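Local coordinates for Lin1840 protein (Listeria innocua serovar 6a, PDB 4ZOC) that probably hydrolyses terminal, non-reducing beta-D-glucosyl residues to release beta-D-glucose, as a family 3 glycoside hydrolase taking part in the breakdown of beta-1,2-glucans, at residues A[106-111]-A[374-379]; A[396-401]-A[462-467]; A[404-409]-A[528-533]; A[503-508]-A[523-528]; A[507-512]-A[552-557]. The protein carries 2 engineered substitutions. One frame throughout, in Å; residues are numbered along the deposited sequence.

Contact 1: A[106-111]-A[374-379]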
# COMPACT_ATOMS: atom_id res chain seq x y z
N LEU A 106 21.09 -12.02 -6.88
CA LEU A 106 21.25 -12.42 -8.26
C LEU A 106 20.58 -11.38 -9.19
O LEU A 106 20.99 -11.20 -10.29
CB LEU A 106 20.73 -13.85 -8.53
CG LEU A 106 21.44 -14.96 -7.76
CD1 LEU A 106 20.81 -16.31 -7.99
CD2 LEU A 106 22.90 -14.99 -8.12
N GLY A 107 19.50 -10.79 -8.77
CA GLY A 107 18.78 -9.77 -9.55
C GLY A 107 19.80 -8.63 -9.78
O GLY A 107 19.96 -8.12 -10.88
N CYS A 108 20.52 -8.31 -8.75
CA CYS A 108 21.54 -7.19 -8.85
C CYS A 108 22.73 -7.47 -9.81
O CYS A 108 23.41 -6.56 -10.21
CB CYS A 108 22.08 -6.78 -7.49
SG CYS A 108 20.83 -6.15 -6.33
N SER A 109 22.99 -8.76 -10.12
CA SER A 109 23.94 -9.12 -11.15
C SER A 109 23.58 -8.58 -12.51
O SER A 109 24.49 -8.33 -13.26
CB SER A 109 24.17 -10.63 -11.30
OG SER A 109 23.13 -11.25 -12.05
N PHE A 110 22.30 -8.36 -12.80
CA PHE A 110 21.83 -8.01 -14.18
C PHE A 110 22.48 -8.92 -15.21
O PHE A 110 22.76 -8.50 -16.37
CB PHE A 110 22.08 -6.51 -14.42
CG PHE A 110 21.02 -5.63 -13.86
CD1 PHE A 110 20.99 -5.35 -12.47
CD2 PHE A 110 20.14 -4.96 -14.72
CE1 PHE A 110 20.09 -4.49 -11.92
CE2 PHE A 110 19.22 -4.07 -14.17
CZ PHE A 110 19.22 -3.86 -12.77
N ASP A 111 22.74 -10.19 -14.80
CA ASP A 111 23.49 -11.11 -15.62
C ASP A 111 22.82 -12.46 -15.82
O ASP A 111 22.83 -13.32 -14.94
CB ASP A 111 24.94 -11.24 -15.11
CG ASP A 111 25.82 -11.91 -16.13
OD1 ASP A 111 26.04 -11.31 -17.22
OD2 ASP A 111 26.22 -13.07 -15.90
N SER A 374 27.11 -10.03 -8.16
CA SER A 374 25.84 -9.68 -7.51
C SER A 374 25.95 -8.60 -6.42
O SER A 374 24.98 -7.91 -6.10
CB SER A 374 25.27 -10.92 -6.86
OG SER A 374 24.95 -11.88 -7.82
N ALA A 375 27.13 -8.45 -5.86
CA ALA A 375 27.36 -7.41 -4.82
C ALA A 375 27.23 -6.02 -5.47
O ALA A 375 27.54 -5.86 -6.68
CB ALA A 375 28.70 -7.55 -4.19
N VAL A 376 26.87 -5.03 -4.65
CA VAL A 376 26.62 -3.67 -5.18
C VAL A 376 27.40 -2.69 -4.35
O VAL A 376 27.26 -2.58 -3.15
CB VAL A 376 25.15 -3.25 -5.18
CG1 VAL A 376 25.01 -1.87 -5.82
CG2 VAL A 376 24.29 -4.28 -5.87
N LEU A 377 28.33 -2.05 -5.03
CA LEU A 377 29.10 -0.99 -4.39
C LEU A 377 28.28 0.24 -4.34
O LEU A 377 27.93 0.80 -5.39
CB LEU A 377 30.43 -0.75 -5.15
CG LEU A 377 31.38 0.28 -4.45
CD1 LEU A 377 31.89 -0.14 -3.06
CD2 LEU A 377 32.56 0.61 -5.37
N LEU A 378 27.96 0.69 -3.15
CA LEU A 378 26.98 1.82 -3.00
C LEU A 378 27.65 3.17 -2.72
O LEU A 378 27.14 4.26 -3.13
CB LEU A 378 26.02 1.48 -1.87
CG LEU A 378 25.05 0.32 -2.12
CD1 LEU A 378 24.24 0.09 -0.89
CD2 LEU A 378 24.21 0.65 -3.34
N GLU A 379 28.78 3.12 -2.03
CA GLU A 379 29.64 4.33 -1.73
C GLU A 379 31.10 3.95 -1.80
O GLU A 379 31.48 2.83 -1.42
CB GLU A 379 29.40 4.97 -0.33
CG GLU A 379 27.96 5.44 -0.06
CD GLU A 379 27.51 6.63 -0.88
OE1 GLU A 379 28.38 7.34 -1.49
OE2 GLU A 379 26.26 6.83 -0.88
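Cys108 and Ser374 carry this contact together. The CB of Cys108, on a bond that points toward the 374-379 segment, lies 3.4 Å from the carbonyl O of Ser374, and beside that oxygen it also meets a methyl, CG2 of Val376, at 3.7 Å. From there SG swings anti to the carbonyl carbon, beside the backbone N (chi1 -61°). In that position the sulfur still brushes the same methyl, with Cys108 SG and Val376 CG2 4.0 Å apart, before it runs on to the indole of Trp526. CG2 of Val376 stands anti to its own carbonyl carbon because CG1 takes the place anti to the backbone N (chi1 -177°). The last turn of helix 103-108, in the TIM-barrel domain, thus abuts the start of strand 376-380, an outermost strand of the mixed sheet in the C-terminal domain. Ser374, the last helical residue before that strand, lays its OG against both Leu106 and Ser109: CD2 of Leu106 comes within 3.7 Å of Ser374 OG, and Ser109 CB lies 3.8 Å from the same oxygen. The hydroxyl itself is bonded back to Ala370 O in its own helix, so it meets the first segment through van der Waals contact. Ser109 OG also stays within its segment, reaching Leu106 O at 2.8 Å in the carbonyl plane and accepting from Asp111 N at 3.0 Å, an ST turn. Ser374 O is buried here without a hydrogen-bond partner in the model.

Contact 2: A[396-401]-A[462-467]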
# COMPACT_ATOMS: atom_id res chain seq x y z
N VAL A 396 35.57 -5.56 12.28
CA VAL A 396 34.74 -5.50 13.46
C VAL A 396 33.25 -5.65 13.15
O VAL A 396 32.81 -5.27 12.05
CB VAL A 396 34.99 -4.24 14.31
CG1 VAL A 396 36.50 -3.99 14.57
CG2 VAL A 396 34.51 -3.06 13.62
N GLY A 397 32.50 -6.14 14.13
CA GLY A 397 31.07 -6.21 14.03
C GLY A 397 30.46 -7.58 14.01
O GLY A 397 31.15 -8.57 14.15
N PRO A 398 29.13 -7.63 13.87
CA PRO A 398 28.43 -8.91 13.97
C PRO A 398 28.57 -9.87 12.82
O PRO A 398 28.36 -11.08 13.06
CB PRO A 398 26.99 -8.50 14.17
CG PRO A 398 26.88 -7.15 13.57
CD PRO A 398 28.21 -6.51 13.81
N LEU A 399 29.01 -9.38 11.67
CA LEU A 399 29.28 -10.18 10.47
C LEU A 399 30.81 -10.47 10.31
O LEU A 399 31.24 -11.07 9.30
CB LEU A 399 28.68 -9.57 9.18
CG LEU A 399 27.28 -10.08 8.84
CD1 LEU A 399 27.36 -11.54 8.35
CD2 LEU A 399 26.37 -9.98 10.07
N ALA A 400 31.63 -10.09 11.31
CA ALA A 400 33.07 -10.32 11.24
C ALA A 400 33.39 -11.84 11.23
O ALA A 400 34.19 -12.32 10.42
CB ALA A 400 33.77 -9.70 12.42
N THR A 401 32.74 -12.55 12.13
CA THR A 401 32.92 -13.98 12.27
C THR A 401 31.67 -14.80 12.12
O THR A 401 31.77 -16.06 12.11
CB THR A 401 33.52 -14.34 13.66
OG1 THR A 401 32.58 -14.12 14.71
CG2 THR A 401 34.79 -13.56 13.93
N LEU A 462 33.85 -2.76 8.70
CA LEU A 462 32.80 -2.80 9.69
C LEU A 462 31.77 -3.71 9.06
O LEU A 462 31.10 -3.35 8.09
CB LEU A 462 32.23 -1.42 9.90
CG LEU A 462 31.03 -1.34 10.85
CD1 LEU A 462 31.24 -2.02 12.22
CD2 LEU A 462 30.65 0.12 11.13
N ALA A 463 31.67 -4.91 9.57
CA ALA A 463 30.80 -5.94 8.97
C ALA A 463 29.50 -6.01 9.74
O ALA A 463 29.44 -6.54 10.91
CB ALA A 463 31.54 -7.30 8.93
N LEU A 464 28.46 -5.48 9.11
CA LEU A 464 27.12 -5.40 9.69
C LEU A 464 26.12 -6.27 8.99
O LEU A 464 26.25 -6.60 7.80
CB LEU A 464 26.58 -3.97 9.57
CG LEU A 464 27.50 -2.87 10.17
CD1 LEU A 464 26.86 -1.49 9.92
CD2 LEU A 464 27.71 -3.15 11.63
N GLY A 465 25.04 -6.57 9.67
CA GLY A 465 23.97 -7.24 8.90
C GLY A 465 22.88 -7.94 9.68
O GLY A 465 22.79 -7.87 10.90
N GLU A 466 21.96 -8.51 8.89
CA GLU A 466 20.87 -9.23 9.42
C GLU A 466 21.19 -10.69 9.68
O GLU A 466 21.87 -11.30 8.91
CB GLU A 466 19.67 -9.21 8.44
CG GLU A 466 19.10 -7.81 8.09
CD GLU A 466 17.85 -7.93 7.25
OE1 GLU A 466 17.94 -8.52 6.14
OE2 GLU A 466 16.77 -7.40 7.71
N LYS A 467 20.54 -11.27 10.69
CA LYS A 467 20.42 -12.73 10.75
C LYS A 467 19.48 -13.16 9.65
O LYS A 467 18.48 -12.46 9.37
CB LYS A 467 19.83 -13.21 12.05
CG LYS A 467 20.63 -12.86 13.29
CD LYS A 467 19.98 -13.48 14.51
CE LYS A 467 21.00 -14.21 15.35
NZ LYS A 467 20.73 -13.77 16.73
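Ala463 O has three groups of the 396-401 segment around it: one hydrogen bond, from Leu399 N at 3.0 Å, one CA-H...O contact, from Gly397 CA at 3.5 Å, and CD of Pro398, a residue with no N-H to give, 3.2 Å from Ala463 O. The Leu399 donor stands 51° above the carbonyl plane, where the 396-401 chain curls into a type I turn from Gly397 to Ala400. Gly397 makes its approach at backbone angles that call for glycine. Val396 O comes second, with the shorter bond: Ala463 N donates to Val396 O at 2.8 Å, almost straight (165°) and nearly along the C=O axis, while Leu462 CA-H leans on the same oxygen at 3.4 Å. On one face of the sheet CG2 of Val396, in the crowded place between N and carbonyl carbon, crosses obliquely to CD1 of Leu462. On the other, Ala463 CB presses against CB of Leu399 at 3.7 Å, and Leu399 CD2 runs on over Gly465. Neighbouring parallel strands 393-397 and 459-465 part here at their C-terminal ends, within the alpha/beta domain of family 3 enzymes; Gln486 of helix 484-494 packs on Pro398 and Leu464. Between these two segments the pairing rests on main-chain bonds and apolar contact, with no charged or polar side chain taking part.

Contact 3: A[404-409]-A[528-533]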
# COMPACT_ATOMS: atom_id res chain seq x y z
N ASP A 404 26.56 -17.10 9.59
CA ASP A 404 25.24 -16.92 8.96
C ASP A 404 25.35 -16.01 7.72
O ASP A 404 24.88 -14.83 7.70
CB ASP A 404 24.26 -16.40 9.98
CG ASP A 404 22.82 -16.35 9.47
OD1 ASP A 404 22.49 -16.87 8.36
OD2 ASP A 404 22.02 -15.73 10.18
N ILE A 405 25.93 -16.55 6.69
CA ILE A 405 26.13 -15.84 5.38
C ILE A 405 25.61 -16.59 4.18
O ILE A 405 25.80 -16.12 3.06
CB ILE A 405 27.62 -15.42 5.09
CG1 ILE A 405 28.61 -16.50 5.49
CG2 ILE A 405 27.97 -14.15 5.91
CD1 ILE A 405 28.48 -17.78 4.71
N LEU A 406 24.86 -17.69 4.41
CA LEU A 406 24.35 -18.53 3.31
C LEU A 406 23.00 -18.08 2.84
O LEU A 406 22.61 -18.43 1.74
CB LEU A 406 24.25 -20.00 3.69
CG LEU A 406 25.58 -20.67 4.20
CD1 LEU A 406 25.33 -22.13 4.52
CD2 LEU A 406 26.67 -20.49 3.21
N GLY A 407 22.33 -17.26 3.62
CA GLY A 407 21.01 -16.74 3.28
C GLY A 407 19.87 -17.54 3.76
O GLY A 407 20.01 -18.69 4.07
N GLY A 408 18.72 -16.93 3.74
CA GLY A 408 17.48 -17.65 3.92
C GLY A 408 17.15 -18.55 2.73
O GLY A 408 17.79 -18.49 1.65
N TRP A 409 16.17 -19.41 2.92
CA TRP A 409 15.82 -20.40 1.92
C TRP A 409 17.06 -21.20 1.49
O TRP A 409 17.35 -21.46 0.32
CB TRP A 409 15.04 -19.76 0.78
CG TRP A 409 13.61 -19.66 1.10
CD1 TRP A 409 12.89 -18.49 1.31
CD2 TRP A 409 12.69 -20.74 1.31
NE1 TRP A 409 11.61 -18.79 1.65
CE2 TRP A 409 11.44 -20.16 1.66
CE3 TRP A 409 12.79 -22.13 1.24
CZ2 TRP A 409 10.29 -20.94 1.89
CZ3 TRP A 409 11.62 -22.92 1.46
CH2 TRP A 409 10.43 -22.35 1.80
N PRO A 528 25.91 -13.84 0.13
CA PRO A 528 26.50 -14.37 -1.11
C PRO A 528 26.50 -15.89 -1.21
O PRO A 528 26.72 -16.42 -2.33
CB PRO A 528 27.94 -13.89 -1.08
CG PRO A 528 27.95 -12.75 -0.12
CD PRO A 528 26.87 -13.06 0.91
N GLY A 529 26.29 -16.58 -0.08
CA GLY A 529 26.32 -18.06 -0.04
C GLY A 529 27.66 -18.58 0.44
O GLY A 529 28.38 -17.96 1.22
N THR A 530 27.96 -19.79 -0.03
CA THR A 530 29.07 -20.57 0.43
C THR A 530 30.40 -19.88 0.34
O THR A 530 31.21 -20.01 1.26
CB THR A 530 29.07 -21.94 -0.33
OG1 THR A 530 27.84 -22.68 -0.02
CG2 THR A 530 30.29 -22.76 0.05
N GLU A 531 30.59 -19.06 -0.69
CA GLU A 531 31.89 -18.42 -0.85
C GLU A 531 31.90 -16.99 -0.29
O GLU A 531 32.84 -16.17 -0.67
CB GLU A 531 32.32 -18.45 -2.32
CG GLU A 531 32.63 -19.86 -2.81
CD GLU A 531 33.92 -20.41 -2.26
OE1 GLU A 531 34.97 -19.86 -2.56
OE2 GLU A 531 33.86 -21.45 -1.60
N ALA A 532 30.91 -16.65 0.56
CA ALA A 532 30.74 -15.26 1.08
C ALA A 532 32.05 -14.48 1.44
O ALA A 532 32.27 -13.35 0.99
CB ALA A 532 29.76 -15.22 2.24
N GLY A 533 32.91 -15.06 2.26
CA GLY A 533 34.10 -14.33 2.70
C GLY A 533 35.10 -14.10 1.59
O GLY A 533 35.90 -13.17 1.67
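A chi1 of 41° puts CG1 of Ile405 in the crowded place between its backbone N and carbonyl carbon, and chi2 of 64° folds CD1 back, so that CB, CG1 and CD1 all bear on the methyl of Ala532. Ile405 CB lies 3.6 Å from Ala532 CB, and Ile405 CD1 lies 3.5 Å from Gly529 O. Leu406 has CG anti to the carbonyl carbon (chi1 -56°) and an extended end, which lays CD2 along the Gly529-Thr530 peptide, 3.5 Å from Gly529 C. Between the two side chains runs the single hydrogen bond of the contact, Gly529 N to Ile405 O at 3.2 Å, with the donor in the carbonyl plane. Leu406 O, also buried, has no partner in the model. Gly529, at backbone angles that call for glycine, opens a type I turn closed by Ala532 N on Gly529 O, which leads into helix 532-541. Thr530 OG1 is held by Val99 N of the N-terminal domain. Further along the same loop Trp409 touches the bound glucose. The loop follows strand 393-397, and Ile405 is wedged between the first turn of helix 532-541, Phe505 of strand 500-505 and Leu399.

Contact 4: A[503-508]-A[523-528]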
# COMPACT_ATOMS: atom_id res chain seq x y z
N THR A 503 30.68 -3.46 5.18
CA THR A 503 30.33 -4.58 4.31
C THR A 503 29.03 -5.06 4.91
O THR A 503 29.01 -5.52 5.99
CB THR A 503 31.40 -5.72 4.33
OG1 THR A 503 31.70 -6.01 5.67
CG2 THR A 503 32.69 -5.30 3.73
N LEU A 504 27.92 -4.87 4.19
CA LEU A 504 26.60 -5.16 4.65
C LEU A 504 26.05 -6.47 4.11
O LEU A 504 26.09 -6.74 2.93
CB LEU A 504 25.65 -3.98 4.29
CG LEU A 504 24.20 -4.06 4.79
CD1 LEU A 504 24.11 -3.91 6.29
CD2 LEU A 504 23.41 -2.92 4.12
N PHE A 505 25.57 -7.28 5.03
CA PHE A 505 24.92 -8.60 4.70
C PHE A 505 23.47 -8.61 5.15
O PHE A 505 23.12 -8.25 6.29
CB PHE A 505 25.69 -9.70 5.37
CG PHE A 505 27.12 -9.79 4.93
CD1 PHE A 505 28.09 -8.98 5.48
CD2 PHE A 505 27.48 -10.71 4.00
CE1 PHE A 505 29.40 -9.06 5.05
CE2 PHE A 505 28.78 -10.82 3.61
CZ PHE A 505 29.75 -10.00 4.11
N ASN A 506 22.59 -8.99 4.24
CA ASN A 506 21.20 -8.75 4.45
C ASN A 506 20.35 -9.36 3.34
O ASN A 506 20.85 -9.64 2.30
CB ASN A 506 20.88 -7.26 4.56
CG ASN A 506 21.38 -6.45 3.42
OD1 ASN A 506 22.57 -6.48 3.12
ND2 ASN A 506 20.50 -5.67 2.76
N GLY A 507 19.03 -9.55 3.63
CA GLY A 507 18.11 -10.17 2.69
C GLY A 507 17.07 -9.25 2.14
O GLY A 507 16.19 -9.70 1.43
N ARG A 508 17.12 -7.96 2.49
CA ARG A 508 16.11 -6.93 2.06
C ARG A 508 16.79 -5.60 1.98
O ARG A 508 17.76 -5.38 2.68
CB ARG A 508 14.92 -6.78 3.07
CG ARG A 508 15.41 -6.58 4.52
CD ARG A 508 14.43 -5.95 5.47
NE ARG A 508 13.24 -6.76 5.53
CZ ARG A 508 13.14 -7.88 6.25
NH1 ARG A 508 14.15 -8.31 6.96
NH2 ARG A 508 12.01 -8.55 6.28
N LEU A 523 29.51 -1.37 0.85
CA LEU A 523 29.44 -2.52 -0.07
C LEU A 523 28.32 -3.49 0.37
O LEU A 523 28.31 -4.04 1.49
CB LEU A 523 30.80 -3.22 -0.11
CG LEU A 523 30.92 -4.43 -1.12
CD1 LEU A 523 30.66 -4.01 -2.55
CD2 LEU A 523 32.26 -5.17 -0.92
N GLU A 524 27.34 -3.62 -0.51
CA GLU A 524 26.18 -4.45 -0.29
C GLU A 524 26.44 -5.84 -0.84
O GLU A 524 26.50 -6.05 -2.06
CB GLU A 524 24.96 -3.79 -0.95
CG GLU A 524 23.71 -4.71 -1.01
CD GLU A 524 23.13 -5.01 0.34
OE1 GLU A 524 23.71 -5.91 1.05
OE2 GLU A 524 22.13 -4.35 0.70
N LEU A 525 26.68 -6.76 0.07
CA LEU A 525 26.99 -8.18 -0.28
C LEU A 525 25.78 -9.05 -0.30
O LEU A 525 25.90 -10.20 -0.75
CB LEU A 525 27.97 -8.82 0.70
CG LEU A 525 29.29 -8.17 0.37
CD1 LEU A 525 30.00 -7.54 1.53
CD2 LEU A 525 30.15 -8.71 -0.70
N TRP A 526 24.64 -8.53 0.20
CA TRP A 526 23.42 -9.34 0.41
C TRP A 526 23.82 -10.60 1.24
O TRP A 526 24.55 -10.51 2.23
CB TRP A 526 22.80 -9.70 -0.92
CG TRP A 526 22.38 -8.49 -1.73
CD1 TRP A 526 22.93 -8.04 -2.90
CD2 TRP A 526 21.23 -7.67 -1.49
NE1 TRP A 526 22.20 -6.95 -3.38
CE2 TRP A 526 21.14 -6.73 -2.56
CE3 TRP A 526 20.24 -7.65 -0.50
CZ2 TRP A 526 20.10 -5.73 -2.60
CZ3 TRP A 526 19.20 -6.70 -0.59
CH2 TRP A 526 19.16 -5.76 -1.64
N PHE A 527 23.35 -11.78 0.87
CA PHE A 527 23.98 -13.01 1.40
C PHE A 527 24.56 -13.76 0.21
O PHE A 527 23.86 -14.22 -0.65
CB PHE A 527 22.96 -13.84 2.16
CG PHE A 527 22.48 -13.21 3.43
CD1 PHE A 527 23.37 -12.81 4.43
CD2 PHE A 527 21.10 -12.98 3.63
CE1 PHE A 527 22.90 -12.35 5.65
CE2 PHE A 527 20.66 -12.51 4.80
CZ PHE A 527 21.54 -12.19 5.82
N PRO A 528 25.91 -13.84 0.13
CA PRO A 528 26.50 -14.37 -1.11
C PRO A 528 26.50 -15.89 -1.21
O PRO A 528 26.72 -16.42 -2.33
CB PRO A 528 27.94 -13.89 -1.08
CG PRO A 528 27.95 -12.75 -0.12
CD PRO A 528 26.87 -13.06 0.91
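Asn506 and Glu524 meet tip to tip, their amide and carboxylate planes only 27° apart. Asn506 ND2 gives one hydrogen to the syn lone pair of Glu524 OE2 at 2.9 Å, exactly in the amide plane, and the other to Arg508 O at 2.8 Å. Asn506 OD1 lies 2.4 Å from Glu524 OE1. Asn506 CG, in the crowded position between N and carbonyl carbon (chi1 54°), and a bend at chi2 of Glu524 bring the tips together; Trp526 N then donates to OE1 of Glu524 from above the carboxylate plane at 2.9 Å. The Trp526 indole takes Glu524 CG over one face, while its rim meets Asn506 O and the Arg508 backbone in plane. Phe527 turns a ring face to the Asn506 main chain, with CE2 3.5 Å from Asn506 C. Beyond it, Phe505 and Leu525 lie side by side, pointing the same way, and CB of Leu525 makes a CH-pi contact over the phenyl face, 4.0 Å from its centroid. Helix 532-541 backs this pair through Thr536. Parallel ladder bonds come first, Leu504 N to Leu523 O and Leu525 N to Leu504 O, both nearly along the C=O axes; the Asn506 N to Trp526 O bond after them is weak. Strands 500-505 and 521-524 are the two strands of a beta-alpha-beta unit, and the polar cluster sits where their C-terminal ends turn into loops.

Contact 5: A[507-512]-A[552-557]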
# COMPACT_ATOMS: atom_id res chain seq x y z
N GLY A 507 19.03 -9.55 3.63
CA GLY A 507 18.11 -10.17 2.69
C GLY A 507 17.07 -9.25 2.14
O GLY A 507 16.19 -9.70 1.43
N ARG A 508 17.12 -7.96 2.49
CA ARG A 508 16.11 -6.93 2.06
C ARG A 508 16.79 -5.60 1.98
O ARG A 508 17.76 -5.38 2.68
CB ARG A 508 14.92 -6.78 3.07
CG ARG A 508 15.41 -6.58 4.52
CD ARG A 508 14.43 -5.95 5.47
NE ARG A 508 13.24 -6.76 5.53
CZ ARG A 508 13.14 -7.88 6.25
NH1 ARG A 508 14.15 -8.31 6.96
NH2 ARG A 508 12.01 -8.55 6.28
N PRO A 509 16.29 -4.68 1.10
CA PRO A 509 16.62 -3.24 1.30
C PRO A 509 16.39 -2.83 2.72
O PRO A 509 15.45 -3.33 3.42
CB PRO A 509 15.61 -2.55 0.39
CG PRO A 509 15.35 -3.58 -0.74
CD PRO A 509 15.23 -4.82 0.07
N LEU A 510 17.27 -1.96 3.20
CA LEU A 510 17.21 -1.47 4.58
C LEU A 510 17.36 0.05 4.50
O LEU A 510 17.85 0.58 3.48
CB LEU A 510 18.34 -2.04 5.43
CG LEU A 510 18.11 -3.51 5.81
CD1 LEU A 510 19.48 -4.05 6.16
CD2 LEU A 510 17.02 -3.72 6.85
N GLU A 511 17.09 0.70 5.60
CA GLU A 511 17.44 2.13 5.77
C GLU A 511 18.97 2.29 6.00
O GLU A 511 19.51 1.93 7.07
CB GLU A 511 16.70 2.74 6.95
CG GLU A 511 15.19 2.70 6.90
CD GLU A 511 14.50 3.43 8.06
OE1 GLU A 511 15.18 4.18 8.84
OE2 GLU A 511 13.27 3.25 8.20
N VAL A 512 19.67 2.72 4.98
CA VAL A 512 21.09 2.75 5.06
C VAL A 512 21.68 4.17 5.08
O VAL A 512 22.96 4.33 5.07
CB VAL A 512 21.77 1.87 4.00
CG1 VAL A 512 21.35 0.41 4.15
CG2 VAL A 512 21.58 2.44 2.59
N MET A 552 16.31 -3.46 -6.64
CA MET A 552 15.24 -2.95 -5.80
C MET A 552 15.69 -1.64 -5.14
O MET A 552 16.82 -1.53 -4.66
CB MET A 552 14.82 -4.00 -4.81
CG MET A 552 13.49 -3.72 -4.13
SD MET A 552 12.95 -5.07 -3.06
CE MET A 552 11.28 -4.49 -2.75
N SER A 553 14.78 -0.69 -5.07
CA SER A 553 15.05 0.64 -4.51
C SER A 553 15.30 0.56 -3.03
O SER A 553 14.68 -0.26 -2.32
CB SER A 553 13.80 1.53 -4.78
OG SER A 553 13.63 1.76 -6.17
N PHE A 554 16.26 1.37 -2.54
CA PHE A 554 16.55 1.48 -1.10
C PHE A 554 15.83 2.74 -0.58
O PHE A 554 16.22 3.85 -0.92
CB PHE A 554 18.06 1.58 -0.87
CG PHE A 554 18.72 0.21 -0.75
CD1 PHE A 554 18.43 -0.79 -1.64
CD2 PHE A 554 19.55 -0.09 0.32
CE1 PHE A 554 18.95 -2.05 -1.50
CE2 PHE A 554 20.11 -1.36 0.47
CZ PHE A 554 19.82 -2.32 -0.49
N PRO A 555 14.73 2.54 0.22
CA PRO A 555 14.03 3.72 0.67
C PRO A 555 14.82 4.64 1.56
O PRO A 555 15.73 4.28 2.30
CB PRO A 555 12.80 3.17 1.39
CG PRO A 555 12.64 1.75 0.89
CD PRO A 555 14.07 1.33 0.70
N GLN A 556 14.38 5.91 1.49
CA GLN A 556 14.81 6.95 2.45
C GLN A 556 14.51 6.55 3.88
O GLN A 556 15.34 6.72 4.76
CB GLN A 556 14.14 8.31 2.18
CG GLN A 556 14.43 9.00 0.85
CD GLN A 556 15.84 9.63 0.83
OE1 GLN A 556 16.47 9.94 1.86
NE2 GLN A 556 16.29 9.91 -0.37
N THR A 557 13.30 6.06 4.12
CA THR A 557 12.82 5.62 5.41
C THR A 557 11.64 4.67 5.15
O THR A 557 11.10 4.65 4.03
CB THR A 557 12.35 6.82 6.26
OG1 THR A 557 12.11 6.44 7.61
CG2 THR A 557 11.15 7.52 5.61
O HOH W 1 18.06 3.04 2.39
O HOH W 2 17.29 6.33 7.64
O HOH W 3 14.34 6.62 9.18
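Met552 opens the 552-557 segment with an extended side chain, CG anti to the backbone N (chi1 -165°), that crosses the ring of Pro509 at about a right angle and sets SD 3.7 Å from Pro509 CG. Ser553 adds its carbonyl O, which lies 3.7 Å from Pro509 CB, while its own CB points away. Phe554 then offers a ring face to the proline: Pro509 CA sits 3.9 Å from the ring centroid and 18° off the normal, a CH-pi contact, and Leu510 N lies over the same ring. At the ring edge, near its plane, CG2 of Val512 approaches CD2 of Phe554 at 4.0 Å. Pro555 CD touches Pro509 CB more loosely, at 4.2 Å, and the Pro555 carbonyl takes part in a water bridge. One water lies 2.6 Å from Pro555 O and 2.7 Å from Leu510 O and accepts from Val512 N, tying the two backbones where they make no direct hydrogen bond. Past Gln556, Thr557 runs alongside Glu511, both pointing the same way; Thr557 OG1 reaches Glu511 OE2 in a weak, unsettled bond, and another water bridges Glu511 OE1 and Thr557 OG1. The carboxylate is held more firmly by Thr558 through OE2 and by Arg481 through OE1, and Thr557 also packs on Thr479 of the second subunit. Neither segment is helix or strand: the arrangement is a loop-on-loop junction in the C-terminal domain, where the connection from strand 500-505 to helix 513-517 rests, proline against phenyl ring, on the chain that follows helix 532-541.

In the fold
All five contacts are buried, though contact 5 reaches partly exposed Thr557 at the second subunit. Contacts 1, 2 and 4 share one mixed sheet: contact 4 is central, bonded through Glu524 to strand 376-380 of contact 1 and through Phe505 to strand 459-465 of contact 2. Contact 1 alone spans two domains and has no hydrogen bond across it. Contact 2 relies on backbone bonds, contact 4 adds a buried carboxylate-amide pair, and contact 5 replaces direct backbone bonds with water. Contacts 4 and 5 share Gly507 and Arg508, and Arg508 forms a salt bridge with Glu466 of contact 2. Contact 3 shares Pro528 with contact 4 and leads toward the glucose pocket.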